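Long-range contact in type IV pilin protein (Neisseria meningitidis, PDB 5V0M), which is the minor pilin PilV, a non-core component of type IV pili that probably contributes to pilus-linked adhesion: residues A[5-16]-A[69-79]. Sequence-based numbering, arbitrary orientation.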
loop_
_atom_site.group_PDB
_atom_site.type_symbol
_atom_site.label_atom_id
_atom_site.label_comp_id
_atom_site.label_asym_id
_atom_site.label_seq_id
_atom_site.Cartn_x
_atom_site.Cartn_y
_atom_site.Cartn_z
ATOM N N ARG A 5 -6.731 14.710 -3.901
ATOM C CA ARG A 5 -6.974 13.289 -3.646
ATOM C C ARG A 5 -6.552 12.446 -4.840
ATOM O O ARG A 5 -5.954 11.374 -4.672
ATOM C CB ARG A 5 -8.434 12.982 -3.283
ATOM C CG ARG A 5 -8.935 13.617 -1.991
ATOM C CD ARG A 5 -10.323 13.140 -1.646
ATOM N NE ARG A 5 -10.304 11.705 -1.357
ATOM C CZ ARG A 5 -11.172 10.831 -1.846
ATOM N NH1 ARG A 5 -12.139 11.209 -2.643
ATOM N NH2 ARG A 5 -11.087 9.563 -1.534
ATOM N N ARG A 6 -6.847 12.901 -6.053
ATOM C CA ARG A 6 -6.421 12.143 -7.219
ATOM C C ARG A 6 -4.915 11.991 -7.233
ATOM O O ARG A 6 -4.409 10.884 -7.438
ATOM C CB ARG A 6 -6.885 12.802 -8.505
ATOM C CG ARG A 6 -8.388 12.805 -8.674
ATOM C CD ARG A 6 -8.827 13.292 -10.069
ATOM N NE ARG A 6 -8.619 14.714 -10.346
ATOM C CZ ARG A 6 -9.468 15.675 -9.989
ATOM N NH1 ARG A 6 -10.592 15.373 -9.361
ATOM N NH2 ARG A 6 -9.219 16.945 -10.292
ATOM N N VAL A 7 -4.170 13.078 -6.998
ATOM C CA VAL A 7 -2.706 12.996 -6.997
ATOM C C VAL A 7 -2.215 12.045 -5.910
ATOM O O VAL A 7 -1.381 11.163 -6.157
ATOM C CB VAL A 7 -2.083 14.397 -6.835
ATOM C CG1 VAL A 7 -0.588 14.302 -6.618
ATOM C CG2 VAL A 7 -2.403 15.270 -8.032
ATOM N N ARG A 8 -2.716 12.223 -4.688
ATOM C CA ARG A 8 -2.176 11.462 -3.568
ATOM C C ARG A 8 -2.487 9.982 -3.719
ATOM O O ARG A 8 -1.640 9.133 -3.401
ATOM C CB ARG A 8 -2.701 12.038 -2.258
ATOM C CG ARG A 8 -2.136 13.417 -1.988
ATOM C CD ARG A 8 -2.793 14.033 -0.779
ATOM N NE ARG A 8 -2.276 15.382 -0.556
ATOM C CZ ARG A 8 -2.607 16.159 0.460
ATOM N NH1 ARG A 8 -3.446 15.734 1.383
ATOM N NH2 ARG A 8 -2.057 17.359 0.575
ATOM N N LEU A 9 -3.680 9.644 -4.199
ATOM C CA LEU A 9 -4.009 8.239 -4.420
ATOM C C LEU A 9 -3.203 7.644 -5.553
ATOM O O LEU A 9 -2.816 6.468 -5.472
ATOM C CB LEU A 9 -5.504 8.061 -4.636
ATOM C CG LEU A 9 -6.354 8.196 -3.374
ATOM C CD1 LEU A 9 -7.799 8.493 -3.701
ATOM C CD2 LEU A 9 -6.203 6.948 -2.511
ATOM N N SER A 10 -2.876 8.434 -6.578
ATOM C CA SER A 10 -2.006 7.921 -7.632
ATOM C C SER A 10 -0.601 7.684 -7.099
ATOM O O SER A 10 0.047 6.679 -7.436
ATOM C CB SER A 10 -2.006 8.888 -8.815
ATOM O OG SER A 10 -1.096 8.485 -9.822
ATOM N N GLU A 11 -0.129 8.570 -6.237
ATOM C CA GLU A 11 1.221 8.412 -5.710
ATOM C C GLU A 11 1.318 7.218 -4.770
ATOM O O GLU A 11 2.355 6.547 -4.734
ATOM C CB GLU A 11 1.692 9.703 -5.061
ATOM C CG GLU A 11 1.943 10.773 -6.135
ATOM C CD GLU A 11 2.223 12.164 -5.577
ATOM O OE1 GLU A 11 2.059 12.375 -4.352
ATOM O OE2 GLU A 11 2.611 13.054 -6.375
ATOM N N VAL A 12 0.280 6.944 -3.967
ATOM C CA VAL A 12 0.395 5.805 -3.056
ATOM C C VAL A 12 0.329 4.502 -3.834
ATOM O O VAL A 12 0.920 3.486 -3.419
ATOM C CB VAL A 12 -0.642 5.864 -1.917
ATOM C CG1 VAL A 12 -2.014 5.429 -2.387
ATOM C CG2 VAL A 12 -0.191 4.983 -0.768
ATOM N N ARG A 13 -0.326 4.497 -4.998
ATOM C CA ARG A 13 -0.221 3.332 -5.868
ATOM C C ARG A 13 1.242 3.035 -6.166
ATOM O O ARG A 13 1.685 1.889 -6.075
ATOM C CB ARG A 13 -1.007 3.566 -7.168
ATOM C CG ARG A 13 -0.849 2.489 -8.200
ATOM C CD ARG A 13 -1.509 2.929 -9.526
ATOM N NE ARG A 13 -2.962 3.078 -9.420
ATOM C CZ ARG A 13 -3.839 2.128 -9.748
ATOM N NH1 ARG A 13 -3.425 0.955 -10.203
ATOM N NH2 ARG A 13 -5.139 2.354 -9.618
ATOM N N THR A 14 2.017 4.069 -6.492
ATOM C CA THR A 14 3.427 3.897 -6.804
ATOM C C THR A 14 4.212 3.412 -5.587
ATOM O O THR A 14 5.061 2.524 -5.692
ATOM C CB THR A 14 3.982 5.207 -7.359
ATOM O OG1 THR A 14 3.284 5.508 -8.579
ATOM C CG2 THR A 14 5.469 5.091 -7.632
ATOM N N THR A 15 3.951 3.989 -4.421
ATOM C CA THR A 15 4.635 3.554 -3.200
ATOM C C THR A 15 4.388 2.070 -2.944
ATOM O O THR A 15 5.304 1.322 -2.588
ATOM C CB THR A 15 4.114 4.368 -2.009
ATOM O OG1 THR A 15 4.321 5.768 -2.223
ATOM C CG2 THR A 15 4.826 3.958 -0.742
ATOM N N LEU A 16 3.139 1.640 -3.076
ATOM C CA LEU A 16 2.821 0.230 -2.856
ATOM C C LEU A 16 3.524 -0.649 -3.884
ATOM O O LEU A 16 4.101 -1.688 -3.532
ATOM C CB LEU A 16 1.317 -0.017 -2.884
ATOM C CG LEU A 16 0.571 0.584 -1.702
ATOM C CD1 LEU A 16 -0.925 0.657 -1.986
ATOM C CD2 LEU A 16 0.815 -0.206 -0.465
ATOM N N THR A 69 -1.391 14.728 7.726
ATOM C CA THR A 69 -1.154 15.389 6.449
ATOM C C THR A 69 -2.289 15.185 5.457
ATOM O O THR A 69 -2.329 15.873 4.426
ATOM C CB THR A 69 0.090 14.794 5.805
ATOM O OG1 THR A 69 -0.132 13.394 5.665
ATOM C CG2 THR A 69 1.364 15.062 6.603
ATOM N N ASN A 70 -3.166 14.219 5.704
ATOM C CA ASN A 70 -4.163 13.783 4.739
ATOM C C ASN A 70 -5.519 13.637 5.403
ATOM O O ASN A 70 -6.286 12.739 5.080
ATOM C CB ASN A 70 -3.715 12.475 4.109
ATOM C CG ASN A 70 -4.272 12.255 2.716
ATOM O OD1 ASN A 70 -4.827 13.150 2.088
ATOM N ND2 ASN A 70 -4.115 11.040 2.228
ATOM N N ASP A 71 -5.868 14.556 6.294
ATOM C CA ASP A 71 -7.115 14.430 7.038
ATOM C C ASP A 71 -8.281 14.570 6.073
ATOM O O ASP A 71 -8.236 15.343 5.115
ATOM C CB ASP A 71 -7.205 15.504 8.131
ATOM C CG ASP A 71 -8.174 15.135 9.249
ATOM O OD1 ASP A 71 -8.567 16.058 9.988
ATOM O OD2 ASP A 71 -8.534 13.946 9.412
ATOM N N GLY A 72 -9.323 13.796 6.297
ATOM C CA GLY A 72 -10.410 13.733 5.358
ATOM C C GLY A 72 -10.326 12.570 4.377
ATOM O O GLY A 72 -11.372 12.105 3.910
ATOM N N GLU A 73 -9.117 12.090 4.045
ATOM C CA GLU A 73 -8.997 10.886 3.218
ATOM C C GLU A 73 -9.363 9.676 4.051
ATOM O O GLU A 73 -8.817 9.477 5.138
ATOM C CB GLU A 73 -7.566 10.703 2.714
ATOM C CG GLU A 73 -7.377 9.489 1.815
ATOM C CD GLU A 73 -8.238 9.564 0.582
ATOM O OE1 GLU A 73 -7.968 10.401 -0.314
ATOM O OE2 GLU A 73 -9.242 8.825 0.526
ATOM N N THR A 74 -10.278 8.857 3.529
ATOM C CA THR A 74 -10.626 7.607 4.183
ATOM C C THR A 74 -10.270 6.371 3.377
ATOM O O THR A 74 -10.450 5.252 3.871
ATOM C CB THR A 74 -12.120 7.552 4.561
ATOM O OG1 THR A 74 -12.928 7.298 3.413
ATOM C CG2 THR A 74 -12.577 8.820 5.265
ATOM N N CYS A 75 -9.785 6.521 2.163
ATOM C CA CYS A 75 -9.508 5.350 1.348
ATOM C C CYS A 75 -8.295 4.602 1.858
ATOM O O CYS A 75 -7.204 5.166 2.020
ATOM C CB CYS A 75 -9.308 5.734 -0.109
ATOM S SG CYS A 75 -10.867 6.289 -0.871
ATOM N N VAL A 76 -8.484 3.313 2.077
ATOM C CA VAL A 76 -7.407 2.398 2.421
ATOM C C VAL A 76 -7.085 1.590 1.182
ATOM O O VAL A 76 -7.985 0.993 0.575
ATOM C CB VAL A 76 -7.839 1.480 3.570
ATOM C CG1 VAL A 76 -6.776 0.447 3.871
ATOM C CG2 VAL A 76 -8.135 2.302 4.817
ATOM N N VAL A 77 -5.815 1.531 0.814
ATOM C CA VAL A 77 -5.392 0.899 -0.425
ATOM C C VAL A 77 -4.589 -0.340 -0.070
ATOM O O VAL A 77 -3.709 -0.288 0.801
ATOM C CB VAL A 77 -4.569 1.871 -1.285
ATOM C CG1 VAL A 77 -4.234 1.255 -2.658
ATOM C CG2 VAL A 77 -5.272 3.243 -1.424
ATOM N N THR A 78 -4.873 -1.457 -0.738
ATOM C CA THR A 78 -4.162 -2.718 -0.500
ATOM C C THR A 78 -3.556 -3.245 -1.791
ATOM O O THR A 78 -4.077 -3.026 -2.879
ATOM C CB THR A 78 -5.061 -3.792 0.097
ATOM O OG1 THR A 78 -6.177 -4.042 -0.771
ATOM C CG2 THR A 78 -5.567 -3.363 1.457
ATOM N N LEU A 79 -2.456 -3.973 -1.665
ATOM C CA LEU A 79 -1.795 -4.575 -2.818
ATOM C C LEU A 79 -1.200 -5.888 -2.350
ATOM O O LEU A 79 -0.463 -5.905 -1.360
ATOM C CB LEU A 79 -0.668 -3.699 -3.351
ATOM C CG LEU A 79 0.229 -4.326 -4.415
ATOM C CD1 LEU A 79 -0.559 -4.662 -5.695
ATOM C CD2 LEU A 79 1.373 -3.423 -4.763
HETATM O O HOH W 1 -4.420 17.590 3.261
#
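Arg5 of the long helix of this type IV pilin fold pairs with Glu73, in the loop that leads into strand 76-80 of the four-stranded antiparallel sheet packed against the helix. Along Arg5, CB, CG and CD each pass Glu73 OE1 at 3.8 to 4.0 Å. The chain then bends at chi3 (65°), turning the guanidinium side-on to the carboxylate, the two planes 37° apart. NE donates to Glu73 OE1 from above the carboxylate plane (2.9 Å). At the tip, NH2 meets the syn lone pair of Glu73 OE2 at 2.9 Å, also donates to the carbonyl of Ser93, and lies 3.3 Å from Cys75 SG. That sulfur is disulfide-bonded to Cys94, so the salt bridge sits beside the link to the C-terminal loop. The anti lone pair of Glu73 OE2 accepts the backbone N-H of Cys75, so two donors grip this oxygen and help fix the carboxylate. One turn on, Arg8 NH1 donates to Asn70 OD1 (3.0 Å) from above the amide plane, while a water joins NH1 to Thr69 O. Farther along, Leu9 CD2 and Val12 CG1 both touch Val77 CG2, the valines meeting tip to tip. Packing is tightest at Leu16, whose CD1 presses against Val77 CG1 at 3.4 Å.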